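Local coordinates for protein sensor-type histidine kinase PrrB (Mycobacterium tuberculosis, PDB 1YSR) that serves as the ATP-binding domain of a sensor histidine kinase that transfers phosphate from ATP to a histidine and probably acts in the PrrB/PrrA two-component system, at residues G77-I82 with V143-G148; V33-C38 with L69-S74; T11-R16 with G46-V51; G92-V97 with A130-S135. One frame throughout, in Å; residues are numbered along the deposited sequence.

The four contacts lie in the ATP-binding domain of the histidine kinase, an alpha/beta sandwich of the Bergerat (GHKL) type. Contact 1 joins two central strands of the mixed sheet, 77-84 and 140-147; contact 2 sets a loop alongside the next strand, 66-74, and contact 4 uses an outermost strand, 129-134. Contact 3 pairs helices 10-24 and 44-61, with L14 and L47 packing on I80 and L146 of contact 1. Along the chain, contacts 2 and 3 alternate, whereas both segments of contact 4 fall between those of contact 1. Centres lie about 9 Å apart for contacts 1 and 2 and about 22 Å for contacts 2 and 4, so together they span the domain.

Contact 1 of 4, residues G77-I82 with V143-G148; sequences GVEIAI and VLRLPG
I80 O is held by one hydrogen bond, from L144 N at 2.8 Å in the carbonyl plane, and by a CA-H...O contact from V143 CA at 3.3 Å; L144 O and L146 O are gripped likewise. The reciprocal I80 N to L144 O bond closes the pair, and V78 repeats it with L146, where V78 N reaches L146 O at 2.9 Å. These four nearly straight bonds define an antiparallel beta pair. At its end G77 adopts phi 141° and psi -129°, where a beta carbon would collide with L146 O and G148 N, so glycine is called for.

On one face V78, I80, L144 and L146 form an apolar row; the side chains of I80 and L146 cross obliquely, CD1 against CD1 at 4.0 Å. On the other, E79 and R145 run side by side into a salt bridge, their planes turned 83° apart, though modelled too close for the distance to carry weight. V143 CG1 lies over the centre of the R145 guanidinium and packs on E79 CG. R145 has a second acid, E133. The pair is thus two-sided: I80 faces helix 10-24 and L146 faces L47 of helix 44-61, while E79 and R145 are partly exposed.

Contact 2 of 4, residues V33-C38 with L69-S74; sequences VPSPTC and LSAVSS
S35 turns its hydroxyl toward strand 66-74, with OG anti to its own carbonyl carbon (chi1 -65°), and is used from two directions. A71 N donates to S35 OG over 3.2 Å along a nearly straight line (165°), while S35 OG donates to V33 O at 2.8 Å, from 29° out of the plane of the V33 carbonyl. S35 OG thus joins V33 O of its own loop to A71 N of the strand. Just before it, V33 N bonds L69 O at 2.9 Å, almost along the C=O axis, and V33 CG1 leans against S70 CB.

Farther along, S73 points its hydroxyl toward the loop, between two side chains. P36 CG lies 3.6 Å from S73 OG, and C38 CB reaches that oxygen from another direction at 3.5 Å. The proline ring also rests on A71, with CD against its carbonyl oxygen. Two waters add bridges: one donates to A71 O and weakly to P34 O, and another links T37 O to S73 OG.

The loop thus runs alongside strand 66-74, prolonging the parallel pairing past the end of strand 29-32 with S35 OG in place of a backbone acceptor, and passes on to strand 39-42. T11 of helix 10-24 holds P36 O and C38 N through its hydroxyl, C38 packs on V78 of strand 77-84, and I24 and R23 of the second subunit lie against S73 and P36.

Contact 3 of 4, residues T11-R16 with G46-V51; sequences TDLLDR and GLRLAV
L13 does most of the packing between these two helices, whose segment axes approach to 10.3 Å at a crossing angle of -45°. With CG anti to the backbone N (chi1 -171°), the side chain reaches across the gap and splits its methyls: L13 CD1 settles 3.8 Å from L47 CB and against the R48 backbone, while L13 CD2 touches R48 CA and V51 CG2. L13 and V51 slide past one another in opposite directions. One residue on, L14 adopts the other common arrangement, CG anti to the carbonyl carbon, and its CD2 meets V51 CG2 at 3.8 Å, the side chains crossing at about a right angle.

R48 bends at chi2 (60°), which carries its guanidinium across to R16, whose carbonyl carbon lies over one face. The two arginines come near each other, R16 NE to R48 NH2 at 4.3 Å, but R16 curls at chi3 to pair with D12 one turn earlier, at a modelled distance too short to weigh, and R48 pairs with D52 and D20. On the sheet side, L14 and L47 reach strands 77-84 and 140-147, and elsewhere I39 of the third subunit packs against R48.

Contact 4 of 4, residues G92-V97 with A130-S135; sequences GERQVV and ASLENS
The two backbones meet where a short helix lies beside an edge strand. Residues 94-97 are helical, with V97 N bonded to E93 O, whereas 130-134 are extended; the closest approach of their CA atoms is 6.3 Å, between R94 and L132. The unmodelled residues 103-113 follow the helix, consistent with a mobile ATP lid as in related kinases.

Almost everything that crosses this gap is R94. Its CG stands anti to the carbonyl carbon (chi1 -68°), and from there to NE the chain is extended, so the arm reaches obliquely over the strand. The aliphatic part packs on L132, with R94 CG 3.7 Å from L132 CB. Beyond it, the guanidinium lies over the strand backbone: L132 O stands 3.1 Å above its plane, displaced toward the rim, and E133 CA is on the same face. The angle is too poor for hydrogen bonding from NE or NH1 to L132 O, so that oxygen is placed to interact with the cation electrostatically at most. The one hydrogen bond is at the edge, where R94 NH2 donates to N134 OD1 at 3.2 Å. It is bent (138°) and comes from above the amide's carbonyl plane, the two flat groups being turned 75° apart. The side chains of V97 and L132 cross at about a right angle, CG1 against CD1.

E133 turns away from R94, and its carboxylate forms salt bridges with R145 and R141 of strand 140-147. L132 also packs on F98 of helix 94-98 and on L116, tying this helix to the outer edge of the sheet.

Contact 1 of 4, residues G77-I82 with V143-G148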
# COMPACT_ATOMS: atom_id res chain seq x y z
N GLY A 77 -3.71 18.15 1.48
CA GLY A 77 -3.56 16.70 1.32
C GLY A 77 -3.03 16.41 -0.06
O GLY A 77 -2.06 17.02 -0.49
N VAL A 78 -3.68 15.50 -0.79
CA VAL A 78 -3.17 15.16 -2.10
C VAL A 78 -4.27 15.11 -3.17
O VAL A 78 -5.42 14.77 -2.88
CB VAL A 78 -2.48 13.79 -1.98
CG1 VAL A 78 -3.50 12.70 -1.55
CG2 VAL A 78 -1.71 13.39 -3.25
N GLU A 79 -3.89 15.43 -4.40
CA GLU A 79 -4.80 15.36 -5.52
C GLU A 79 -4.13 14.30 -6.39
O GLU A 79 -3.00 14.48 -6.82
CB GLU A 79 -4.87 16.74 -6.20
CG GLU A 79 -5.41 16.82 -7.61
CD GLU A 79 -5.48 18.28 -8.09
OE1 GLU A 79 -6.21 19.06 -7.42
OE2 GLU A 79 -4.81 18.62 -9.09
N ILE A 80 -4.79 13.16 -6.52
CA ILE A 80 -4.34 12.05 -7.35
C ILE A 80 -5.11 12.18 -8.67
O ILE A 80 -6.31 12.42 -8.67
CB ILE A 80 -4.76 10.73 -6.69
CG1 ILE A 80 -4.01 10.55 -5.35
CG2 ILE A 80 -4.51 9.49 -7.64
CD1 ILE A 80 -4.59 9.45 -4.46
N ALA A 81 -4.44 12.03 -9.80
CA ALA A 81 -5.17 12.10 -11.08
C ALA A 81 -4.83 10.95 -11.96
O ALA A 81 -3.67 10.53 -11.99
CB ALA A 81 -4.82 13.44 -11.82
N ILE A 82 -5.83 10.40 -12.64
CA ILE A 82 -5.58 9.34 -13.63
C ILE A 82 -6.06 9.95 -14.94
O ILE A 82 -7.27 10.22 -15.12
CB ILE A 82 -6.37 8.03 -13.31
CG1 ILE A 82 -5.94 7.47 -11.92
CG2 ILE A 82 -6.10 7.04 -14.33
CD1 ILE A 82 -6.94 7.63 -10.81
N VAL A 143 -10.02 12.61 -10.88
CA VAL A 143 -9.27 13.26 -9.87
C VAL A 143 -9.81 12.87 -8.51
O VAL A 143 -11.00 13.01 -8.25
CB VAL A 143 -9.31 14.82 -9.96
CG1 VAL A 143 -8.30 15.35 -8.97
CG2 VAL A 143 -8.92 15.31 -11.32
N LEU A 144 -8.93 12.38 -7.66
CA LEU A 144 -9.37 12.02 -6.28
C LEU A 144 -8.72 12.99 -5.40
O LEU A 144 -7.52 13.11 -5.44
CB LEU A 144 -8.85 10.68 -5.86
CG LEU A 144 -9.22 9.39 -6.53
CD1 LEU A 144 -9.30 8.38 -5.38
CD2 LEU A 144 -10.50 9.51 -7.26
N ARG A 145 -9.49 13.72 -4.61
CA ARG A 145 -8.92 14.71 -3.72
C ARG A 145 -9.08 14.26 -2.27
O ARG A 145 -10.19 14.18 -1.78
CB ARG A 145 -9.58 16.05 -3.94
CG ARG A 145 -9.21 16.68 -5.25
CD ARG A 145 -9.88 18.02 -5.44
NE ARG A 145 -10.48 18.15 -6.76
CZ ARG A 145 -9.81 18.61 -7.81
NH1 ARG A 145 -8.55 18.95 -7.65
NH2 ARG A 145 -10.39 18.72 -8.98
N LEU A 146 -7.96 13.98 -1.63
CA LEU A 146 -7.93 13.33 -0.34
C LEU A 146 -7.22 14.16 0.72
O LEU A 146 -6.15 14.73 0.43
CB LEU A 146 -7.27 11.97 -0.42
CG LEU A 146 -7.83 10.99 -1.42
CD1 LEU A 146 -7.08 9.68 -1.35
CD2 LEU A 146 -9.33 10.79 -1.33
N PRO A 147 -7.84 14.26 1.92
CA PRO A 147 -7.26 15.07 2.97
C PRO A 147 -6.02 14.45 3.55
O PRO A 147 -5.94 13.21 3.71
CB PRO A 147 -8.36 15.15 4.01
CG PRO A 147 -9.18 13.97 3.84
CD PRO A 147 -9.16 13.74 2.31
N GLY A 148 -5.06 15.32 3.86
CA GLY A 148 -3.79 14.90 4.41
C GLY A 148 -3.94 14.60 5.90
O GLY A 148 -5.01 14.83 6.49

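Contact 2 of 4, residues V33-C38 with L69-S74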
# COMPACT_ATOMS: atom_id res chain seq x y z
N VAL A 33 3.86 9.92 -13.71
CA VAL A 33 4.49 11.20 -13.97
C VAL A 33 5.31 11.69 -12.76
O VAL A 33 4.87 11.54 -11.62
CB VAL A 33 3.32 12.16 -14.26
CG1 VAL A 33 3.46 13.52 -13.61
CG2 VAL A 33 2.95 12.15 -15.77
N PRO A 34 6.49 12.34 -12.99
CA PRO A 34 7.33 12.79 -11.88
C PRO A 34 6.50 13.49 -10.80
O PRO A 34 5.80 14.46 -11.11
CB PRO A 34 8.26 13.82 -12.57
CG PRO A 34 8.50 13.24 -13.88
CD PRO A 34 7.09 12.71 -14.29
N SER A 35 6.54 12.97 -9.57
CA SER A 35 5.67 13.47 -8.50
C SER A 35 6.42 13.49 -7.17
O SER A 35 7.20 12.60 -6.93
CB SER A 35 4.44 12.56 -8.30
OG SER A 35 3.52 12.50 -9.40
N PRO A 36 6.11 14.44 -6.28
CA PRO A 36 6.75 14.38 -4.97
C PRO A 36 6.15 13.21 -4.25
O PRO A 36 5.02 12.80 -4.57
CB PRO A 36 6.28 15.64 -4.28
CG PRO A 36 4.92 15.97 -4.95
CD PRO A 36 5.15 15.56 -6.39
N THR A 37 6.90 12.68 -3.29
CA THR A 37 6.38 11.65 -2.40
C THR A 37 5.32 12.19 -1.48
O THR A 37 5.55 13.19 -0.76
CB THR A 37 7.52 10.95 -1.61
OG1 THR A 37 8.27 10.16 -2.52
CG2 THR A 37 6.96 10.03 -0.57
N CYS A 38 4.13 11.58 -1.52
CA CYS A 38 3.05 11.99 -0.64
C CYS A 38 2.59 10.87 0.25
O CYS A 38 2.11 9.85 -0.22
CB CYS A 38 1.84 12.54 -1.40
SG CYS A 38 0.50 13.00 -0.26
N LEU A 69 -0.52 8.58 -14.41
CA LEU A 69 -0.91 8.75 -13.01
C LEU A 69 -0.08 9.90 -12.44
O LEU A 69 1.12 10.06 -12.76
CB LEU A 69 -0.57 7.48 -12.24
CG LEU A 69 -1.13 6.21 -12.87
CD1 LEU A 69 -0.75 4.88 -12.08
CD2 LEU A 69 -2.69 6.31 -13.17
N SER A 70 -0.67 10.67 -11.55
CA SER A 70 0.09 11.72 -10.85
C SER A 70 -0.43 11.97 -9.46
O SER A 70 -1.57 11.69 -9.17
CB SER A 70 0.06 13.02 -11.61
OG SER A 70 -1.25 13.48 -11.89
N ALA A 71 0.43 12.58 -8.63
CA ALA A 71 0.04 13.04 -7.30
C ALA A 71 0.70 14.37 -7.07
O ALA A 71 1.93 14.54 -7.29
CB ALA A 71 0.49 12.03 -6.23
N VAL A 72 -0.13 15.32 -6.63
CA VAL A 72 0.27 16.70 -6.33
C VAL A 72 -0.08 16.92 -4.85
O VAL A 72 -1.25 16.78 -4.47
CB VAL A 72 -0.51 17.67 -7.24
CG1 VAL A 72 -0.37 19.12 -6.78
CG2 VAL A 72 -0.06 17.53 -8.69
N SER A 73 0.91 17.30 -4.05
CA SER A 73 0.76 17.53 -2.60
C SER A 73 0.55 18.98 -2.22
O SER A 73 1.17 19.88 -2.81
CB SER A 73 2.04 17.11 -1.88
OG SER A 73 2.49 15.83 -2.28
N SER A 74 -0.23 19.19 -1.19
CA SER A 74 -0.48 20.52 -0.63
C SER A 74 -0.72 20.40 0.87
O SER A 74 -0.73 19.28 1.42
CB SER A 74 -1.69 21.17 -1.34
OG SER A 74 -2.87 20.40 -1.16
O HOH W 1 2.95 15.55 -9.85
O HOH W 2 4.72 15.85 -0.84

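Contact 3 of 4, residues T11-R16 with G46-V51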
# COMPACT_ATOMS: atom_id res chain seq x y z
N THR A 11 2.36 8.00 -3.68
CA THR A 11 3.24 8.08 -4.82
C THR A 11 3.78 6.71 -5.23
O THR A 11 3.72 6.34 -6.42
CB THR A 11 4.34 9.15 -4.53
OG1 THR A 11 3.70 10.37 -4.14
CG2 THR A 11 5.14 9.37 -5.79
N ASP A 12 4.25 5.93 -4.27
CA ASP A 12 4.72 4.58 -4.54
C ASP A 12 3.57 3.70 -5.00
O ASP A 12 3.75 2.85 -5.87
CB ASP A 12 5.36 4.00 -3.25
CG ASP A 12 5.96 2.61 -3.45
OD1 ASP A 12 6.87 2.45 -4.27
OD2 ASP A 12 5.50 1.66 -2.79
N LEU A 13 2.39 3.86 -4.37
CA LEU A 13 1.20 3.12 -4.78
C LEU A 13 0.94 3.32 -6.28
O LEU A 13 0.68 2.37 -7.02
CB LEU A 13 -0.02 3.61 -3.94
CG LEU A 13 -1.32 2.76 -4.10
CD1 LEU A 13 -2.15 2.89 -2.82
CD2 LEU A 13 -2.15 3.36 -5.24
N LEU A 14 0.95 4.56 -6.72
CA LEU A 14 0.76 4.87 -8.16
C LEU A 14 1.84 4.21 -9.04
O LEU A 14 1.55 3.71 -10.13
CB LEU A 14 0.69 6.39 -8.38
CG LEU A 14 -0.53 7.12 -7.74
CD1 LEU A 14 -0.47 8.66 -7.97
CD2 LEU A 14 -1.83 6.57 -8.30
N ASP A 15 3.08 4.30 -8.58
CA ASP A 15 4.24 3.75 -9.33
C ASP A 15 4.00 2.26 -9.51
O ASP A 15 4.12 1.76 -10.61
CB ASP A 15 5.55 4.04 -8.62
CG ASP A 15 6.78 3.96 -9.56
OD1 ASP A 15 6.63 3.91 -10.81
OD2 ASP A 15 7.89 3.96 -9.00
N ARG A 16 3.63 1.54 -8.44
CA ARG A 16 3.36 0.11 -8.56
C ARG A 16 2.15 -0.16 -9.39
O ARG A 16 2.12 -1.12 -10.13
CB ARG A 16 3.16 -0.62 -7.21
CG ARG A 16 4.30 -0.48 -6.19
CD ARG A 16 3.97 -1.28 -4.88
NE ARG A 16 2.66 -0.99 -4.26
CZ ARG A 16 2.43 -0.11 -3.27
NH1 ARG A 16 3.39 0.64 -2.75
NH2 ARG A 16 1.19 0.04 -2.80
N GLY A 46 -7.85 -0.38 -0.62
CA GLY A 46 -8.99 0.36 -1.21
C GLY A 46 -8.43 1.42 -2.17
O GLY A 46 -8.97 1.61 -3.26
N LEU A 47 -7.35 2.11 -1.76
CA LEU A 47 -6.79 3.16 -2.67
C LEU A 47 -6.27 2.53 -3.96
O LEU A 47 -6.51 3.03 -5.08
CB LEU A 47 -5.72 3.98 -1.98
CG LEU A 47 -6.30 4.86 -0.88
CD1 LEU A 47 -5.21 5.37 -0.02
CD2 LEU A 47 -7.20 6.02 -1.45
N ARG A 48 -5.56 1.42 -3.79
CA ARG A 48 -5.03 0.73 -4.97
C ARG A 48 -6.15 0.26 -5.85
O ARG A 48 -6.08 0.34 -7.07
CB ARG A 48 -4.12 -0.43 -4.55
CG ARG A 48 -3.60 -1.29 -5.74
CD ARG A 48 -2.75 -0.48 -6.78
NE ARG A 48 -2.51 -1.43 -7.87
CZ ARG A 48 -1.44 -2.22 -7.94
NH1 ARG A 48 -1.34 -3.11 -8.90
NH2 ARG A 48 -0.47 -2.08 -7.06
N LEU A 49 -7.21 -0.30 -5.25
CA LEU A 49 -8.33 -0.75 -6.04
C LEU A 49 -9.01 0.39 -6.87
O LEU A 49 -9.41 0.16 -8.06
CB LEU A 49 -9.36 -1.37 -5.11
CG LEU A 49 -10.68 -1.87 -5.70
CD1 LEU A 49 -10.47 -3.01 -6.62
CD2 LEU A 49 -11.62 -2.22 -4.50
N ALA A 50 -9.15 1.55 -6.25
CA ALA A 50 -9.74 2.76 -6.90
C ALA A 50 -8.90 3.07 -8.15
O ALA A 50 -9.45 3.28 -9.27
CB ALA A 50 -9.75 3.91 -5.93
N VAL A 51 -7.59 3.09 -7.97
CA VAL A 51 -6.65 3.36 -9.09
C VAL A 51 -6.74 2.30 -10.16
O VAL A 51 -6.81 2.59 -11.35
CB VAL A 51 -5.21 3.57 -8.57
CG1 VAL A 51 -4.27 3.72 -9.73
CG2 VAL A 51 -5.13 4.84 -7.69

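Contact 4 of 4, residues G92-V97 with A130-S135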
# COMPACT_ATOMS: atom_id res chain seq x y z
N GLY A 92 -21.85 16.27 -19.42
CA GLY A 92 -23.18 15.94 -18.89
C GLY A 92 -23.36 14.55 -18.34
O GLY A 92 -24.45 14.22 -17.81
N GLU A 93 -22.31 13.71 -18.43
CA GLU A 93 -22.44 12.28 -18.09
C GLU A 93 -21.64 11.82 -16.82
O GLU A 93 -21.70 10.65 -16.42
CB GLU A 93 -22.06 11.39 -19.27
CG GLU A 93 -23.07 11.50 -20.39
CD GLU A 93 -22.77 10.66 -21.62
OE1 GLU A 93 -21.79 9.88 -21.62
OE2 GLU A 93 -23.57 10.72 -22.60
N ARG A 94 -20.96 12.76 -16.22
CA ARG A 94 -20.02 12.41 -15.14
C ARG A 94 -20.71 11.79 -13.92
O ARG A 94 -20.30 10.71 -13.42
CB ARG A 94 -19.26 13.66 -14.77
CG ARG A 94 -18.34 14.07 -15.88
CD ARG A 94 -17.84 15.39 -15.65
NE ARG A 94 -16.90 15.83 -16.71
CZ ARG A 94 -16.40 17.07 -16.77
NH1 ARG A 94 -16.77 18.00 -15.89
NH2 ARG A 94 -15.53 17.41 -17.73
N GLN A 95 -21.80 12.41 -13.48
CA GLN A 95 -22.53 11.87 -12.33
C GLN A 95 -23.05 10.44 -12.56
O GLN A 95 -22.88 9.56 -11.72
CB GLN A 95 -23.65 12.83 -11.95
CG GLN A 95 -24.50 12.37 -10.73
CD GLN A 95 -25.61 13.35 -10.41
OE1 GLN A 95 -25.95 14.18 -11.24
NE2 GLN A 95 -26.16 13.28 -9.17
N VAL A 96 -23.66 10.16 -13.70
CA VAL A 96 -24.16 8.82 -13.96
C VAL A 96 -23.02 7.82 -13.95
O VAL A 96 -23.16 6.67 -13.51
CB VAL A 96 -24.97 8.76 -15.28
CG1 VAL A 96 -25.21 7.30 -15.75
CG2 VAL A 96 -26.30 9.47 -15.08
N VAL A 97 -21.87 8.26 -14.43
CA VAL A 97 -20.73 7.36 -14.45
C VAL A 97 -20.31 7.04 -12.98
O VAL A 97 -20.08 5.91 -12.65
CB VAL A 97 -19.61 7.93 -15.34
CG1 VAL A 97 -18.28 7.24 -15.13
CG2 VAL A 97 -20.03 7.78 -16.82
N ALA A 130 -14.19 12.26 -5.49
CA ALA A 130 -13.74 11.85 -6.82
C ALA A 130 -14.54 12.66 -7.86
O ALA A 130 -15.73 12.86 -7.71
CB ALA A 130 -13.96 10.39 -7.00
N SER A 131 -13.86 13.14 -8.89
CA SER A 131 -14.59 13.83 -9.95
C SER A 131 -13.91 13.62 -11.27
O SER A 131 -12.75 13.17 -11.34
CB SER A 131 -14.67 15.29 -9.62
OG SER A 131 -13.38 15.76 -9.42
N LEU A 132 -14.64 13.97 -12.32
CA LEU A 132 -14.11 13.88 -13.69
C LEU A 132 -13.94 15.25 -14.32
O LEU A 132 -14.74 16.21 -14.11
CB LEU A 132 -15.05 13.02 -14.52
CG LEU A 132 -14.89 11.50 -14.35
CD1 LEU A 132 -16.13 10.77 -14.72
CD2 LEU A 132 -13.70 10.98 -15.21
N GLU A 133 -12.85 15.34 -15.07
CA GLU A 133 -12.44 16.56 -15.80
C GLU A 133 -11.99 16.12 -17.17
O GLU A 133 -11.99 14.91 -17.47
CB GLU A 133 -11.26 17.22 -15.10
CG GLU A 133 -11.59 17.76 -13.77
CD GLU A 133 -10.39 18.36 -13.07
OE1 GLU A 133 -9.30 18.43 -13.69
OE2 GLU A 133 -10.55 18.75 -11.89
N ASN A 134 -11.66 17.09 -18.04
CA ASN A 134 -11.18 16.73 -19.35
C ASN A 134 -9.65 16.67 -19.29
O ASN A 134 -9.01 17.52 -18.69
CB ASN A 134 -11.68 17.72 -20.43
CG ASN A 134 -13.07 17.35 -21.01
OD1 ASN A 134 -13.89 16.64 -20.38
ND2 ASN A 134 -13.34 17.85 -22.22
N SER A 135 -9.06 15.65 -19.89
CA SER A 135 -7.64 15.49 -19.70
C SER A 135 -6.87 16.28 -20.81
O SER A 135 -7.33 16.32 -21.92
CB SER A 135 -7.30 14.04 -19.88
OG SER A 135 -5.92 13.95 -19.74